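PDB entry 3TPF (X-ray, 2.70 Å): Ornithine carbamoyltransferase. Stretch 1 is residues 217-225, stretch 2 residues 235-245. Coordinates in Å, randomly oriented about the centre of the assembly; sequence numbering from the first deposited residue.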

# COMPACT_ATOMS: atom_id res chain seq x y z
N VAL B 217 18.31 33.69 1.50
CA VAL B 217 17.66 32.40 1.71
C VAL B 217 18.05 31.89 3.09
O VAL B 217 19.24 31.73 3.38
CB VAL B 217 18.04 31.38 0.59
CG1 VAL B 217 17.24 30.10 0.71
CG2 VAL B 217 17.81 31.98 -0.80
N VAL B 218 17.04 31.71 3.95
CA VAL B 218 17.27 31.17 5.29
C VAL B 218 16.64 29.83 5.40
O VAL B 218 15.48 29.62 5.08
CB VAL B 218 16.69 32.05 6.41
CG1 VAL B 218 16.94 31.44 7.78
CG2 VAL B 218 17.21 33.48 6.36
N ILE B 219 17.45 28.87 5.80
CA ILE B 219 16.99 27.48 5.86
C ILE B 219 17.12 26.96 7.25
O ILE B 219 18.18 27.10 7.86
CB ILE B 219 17.86 26.58 4.97
CG1 ILE B 219 17.85 27.13 3.52
CG2 ILE B 219 17.41 25.15 5.14
CD1 ILE B 219 18.54 26.23 2.52
N THR B 220 16.07 26.33 7.73
CA THR B 220 16.16 25.74 9.04
C THR B 220 15.49 24.41 9.04
O THR B 220 14.87 24.01 8.06
CB THR B 220 15.54 26.65 10.10
OG1 THR B 220 15.96 26.21 11.39
CG2 THR B 220 14.08 26.63 10.02
N ASP B 221 15.64 23.71 10.14
CA ASP B 221 15.11 22.34 10.26
C ASP B 221 14.92 21.97 11.72
O ASP B 221 15.49 22.60 12.63
CB ASP B 221 16.08 21.36 9.60
CG ASP B 221 15.48 19.94 9.40
OD1 ASP B 221 14.24 19.73 9.54
OD2 ASP B 221 16.28 19.04 9.09
N THR B 222 14.14 20.92 11.94
CA THR B 222 13.89 20.42 13.30
C THR B 222 15.20 20.16 13.99
O THR B 222 16.19 19.81 13.38
CB THR B 222 13.14 19.08 13.31
OG1 THR B 222 14.09 18.05 13.14
CG2 THR B 222 12.15 18.94 12.12
N TRP B 223 15.19 20.28 15.29
CA TRP B 223 16.43 20.11 16.08
C TRP B 223 16.57 18.70 16.60
O TRP B 223 17.65 18.14 16.69
CB TRP B 223 16.38 21.01 17.28
CG TRP B 223 16.37 22.46 16.97
CD1 TRP B 223 16.94 23.10 15.92
CD2 TRP B 223 15.81 23.46 17.78
NE1 TRP B 223 16.73 24.43 16.00
CE2 TRP B 223 16.06 24.69 17.15
CE3 TRP B 223 15.13 23.45 19.00
CZ2 TRP B 223 15.65 25.91 17.71
CZ3 TRP B 223 14.70 24.66 19.55
CH2 TRP B 223 14.97 25.87 18.91
N VAL B 224 15.44 18.18 17.01
CA VAL B 224 15.34 16.80 17.39
C VAL B 224 15.20 16.01 16.09
O VAL B 224 14.11 15.86 15.53
CB VAL B 224 14.20 16.63 18.38
CG1 VAL B 224 13.97 15.15 18.65
CG2 VAL B 224 14.57 17.43 19.60
N SER B 225 16.35 15.52 15.64
CA SER B 225 16.48 14.84 14.35
C SER B 225 16.07 13.36 14.47
O SER B 225 16.46 12.67 15.41
CB SER B 225 17.88 15.05 13.73
OG SER B 225 18.08 16.42 13.33
N LYS B 235 18.73 18.51 23.83
CA LYS B 235 19.05 19.19 22.55
C LYS B 235 18.36 20.55 22.49
O LYS B 235 19.00 21.57 22.32
CB LYS B 235 18.69 18.32 21.35
N ILE B 236 17.07 20.56 22.76
CA ILE B 236 16.32 21.79 22.93
C ILE B 236 17.04 22.90 23.72
O ILE B 236 17.15 24.03 23.24
CB ILE B 236 14.94 21.51 23.55
CG1 ILE B 236 13.92 21.11 22.46
CG2 ILE B 236 14.45 22.73 24.34
CD1 ILE B 236 14.15 19.75 21.87
N LYS B 237 17.47 22.60 24.93
CA LYS B 237 18.15 23.62 25.77
C LYS B 237 19.39 24.17 25.04
O LYS B 237 19.77 25.33 25.25
CB LYS B 237 18.51 23.13 27.22
N GLU B 238 20.04 23.30 24.27
CA GLU B 238 21.31 23.64 23.60
C GLU B 238 21.08 24.62 22.46
O GLU B 238 21.93 25.47 22.18
CB GLU B 238 22.04 22.38 23.06
CG GLU B 238 22.61 21.43 24.13
CD GLU B 238 23.66 20.45 23.60
OE1 GLU B 238 23.29 19.38 23.07
OE2 GLU B 238 24.88 20.73 23.77
N PHE B 239 19.89 24.52 21.86
CA PHE B 239 19.46 25.38 20.76
C PHE B 239 18.71 26.66 21.20
O PHE B 239 17.82 27.14 20.48
CB PHE B 239 18.57 24.58 19.80
CG PHE B 239 19.32 23.59 18.95
CD1 PHE B 239 19.88 23.98 17.75
CD2 PHE B 239 19.52 22.30 19.37
CE1 PHE B 239 20.60 23.09 16.99
CE2 PHE B 239 20.26 21.40 18.62
CZ PHE B 239 20.81 21.80 17.44
N GLU B 240 19.07 27.22 22.36
CA GLU B 240 18.33 28.36 22.94
C GLU B 240 18.15 29.51 21.94
O GLU B 240 17.01 29.84 21.53
CB GLU B 240 18.97 28.88 24.24
CG GLU B 240 20.21 29.81 24.16
CD GLU B 240 19.98 31.26 24.67
OE1 GLU B 240 20.90 32.13 24.59
OE2 GLU B 240 18.88 31.58 25.19
N GLY B 241 19.27 30.11 21.53
CA GLY B 241 19.24 31.31 20.68
C GLY B 241 18.83 31.09 19.23
O GLY B 241 18.74 32.02 18.45
N PHE B 242 18.55 29.85 18.89
CA PHE B 242 18.57 29.45 17.47
C PHE B 242 17.26 29.50 16.70
O PHE B 242 17.23 29.26 15.50
CB PHE B 242 19.25 28.10 17.32
CG PHE B 242 20.74 28.18 17.43
CD1 PHE B 242 21.52 28.18 16.31
CD2 PHE B 242 21.34 28.34 18.67
CE1 PHE B 242 22.89 28.28 16.41
CE2 PHE B 242 22.71 28.43 18.78
CZ PHE B 242 23.50 28.40 17.64
N MSE B 243 16.19 29.83 17.35
CA MSE B 243 14.92 29.86 16.62
C MSE B 243 14.98 30.90 15.55
O MSE B 243 15.59 31.93 15.76
CB MSE B 243 13.81 30.22 17.59
CG MSE B 243 12.55 30.66 16.87
SE MSE B 243 11.07 30.71 18.17
CE MSE B 243 11.82 31.71 19.73
N ILE B 244 14.32 30.64 14.43
CA ILE B 244 14.05 31.68 13.43
C ILE B 244 12.74 32.40 13.73
O ILE B 244 11.66 31.81 13.74
CB ILE B 244 13.93 31.16 12.01
CG1 ILE B 244 15.21 30.44 11.63
CG2 ILE B 244 13.64 32.29 11.07
CD1 ILE B 244 16.49 31.24 11.85
N ASP B 245 12.87 33.68 14.04
CA ASP B 245 11.75 34.51 14.38
C ASP B 245 11.86 35.83 13.62
O ASP B 245 12.78 36.00 12.83
CB ASP B 245 11.60 34.71 15.92
CG ASP B 245 12.86 35.28 16.61
OD1 ASP B 245 12.77 35.44 17.86
OD2 ASP B 245 13.89 35.59 15.97

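Trp223 and Phe239 stack nearly parallel, and each places its CB over the face of its partner's ring. The five-membered ring of Trp223 lies face to face on the ring of Phe239, with centroids 4.1 Å apart and planes only 12° from parallel; the closest side-chain atoms are Trp223 CD1 and Phe239 CD1, at 3.6 Å. Two CH-pi contacts reinforce the stack in a reciprocal way. Phe239 CB sits 3.5 Å from the centroid of the six-membered ring of Trp223, 8° off the ring normal, while Trp223 CB lies 4.2 Å from the centroid of the Phe239 ring, 17° off its normal. The two side chains therefore overlap along much of their length. No hydrogen bond crosses between the two stretches; the contact, which buries 453 Å² summed over both sides, is made by packing alone and centres on this one indole. Trp223 gives up 149 Å² to the other stretch, more than any other residue here.

Phe239 is the first residue to leave helical phi/psi after the helix that includes 235-238. Its backbone N still donates to Lys235 O at 3.1 Å, so the stacked residue remains tied to the last turn. Its carbonyl faces the tip of the indole, with Trp223 CH2 3.5 Å from Phe239 O, and the same oxygen accepts a hydrogen bond from Phe242 N at 3.2 Å.

The rim of the indole is lined by other residues near the ring plane. Trp223 CZ2 approaches the backbone at Phe242 C (4.1 Å) and Met243 N (4.0 Å), the latter residue being selenomethionine. Phe242 also offers its CB, 4.2 Å from Trp223 CZ2, but the end of its side chain leads away, so its phenyl ring takes no part in the stack. Farther round the edge, Trp223 CE3 lies 4.3 Å from Ile236 CG1.

Ile236 points its CA-to-CB bond sideways, yet its end comes nearer and closes the tightest apolar contact, Ile236 CD1 to Val224 CG2 at 3.3 Å. It thus touches two consecutive residues of stretch 1.

A smaller patch forms at the strand. Val218 and Thr220, both pointing toward stretch 2, meet Ile244: Val218 CG1 is 4.1 Å from Ile244 CD1, and Thr220 CB is 4.1 Å from Ile244 CG1. Between them, Ile219 points away and makes no contact, as strand alternation predicts. Thr220 OG1, 4.3 Å from Ile244 CG1, also lies against the isoleucine; its hydrogen bond is made elsewhere in the structure.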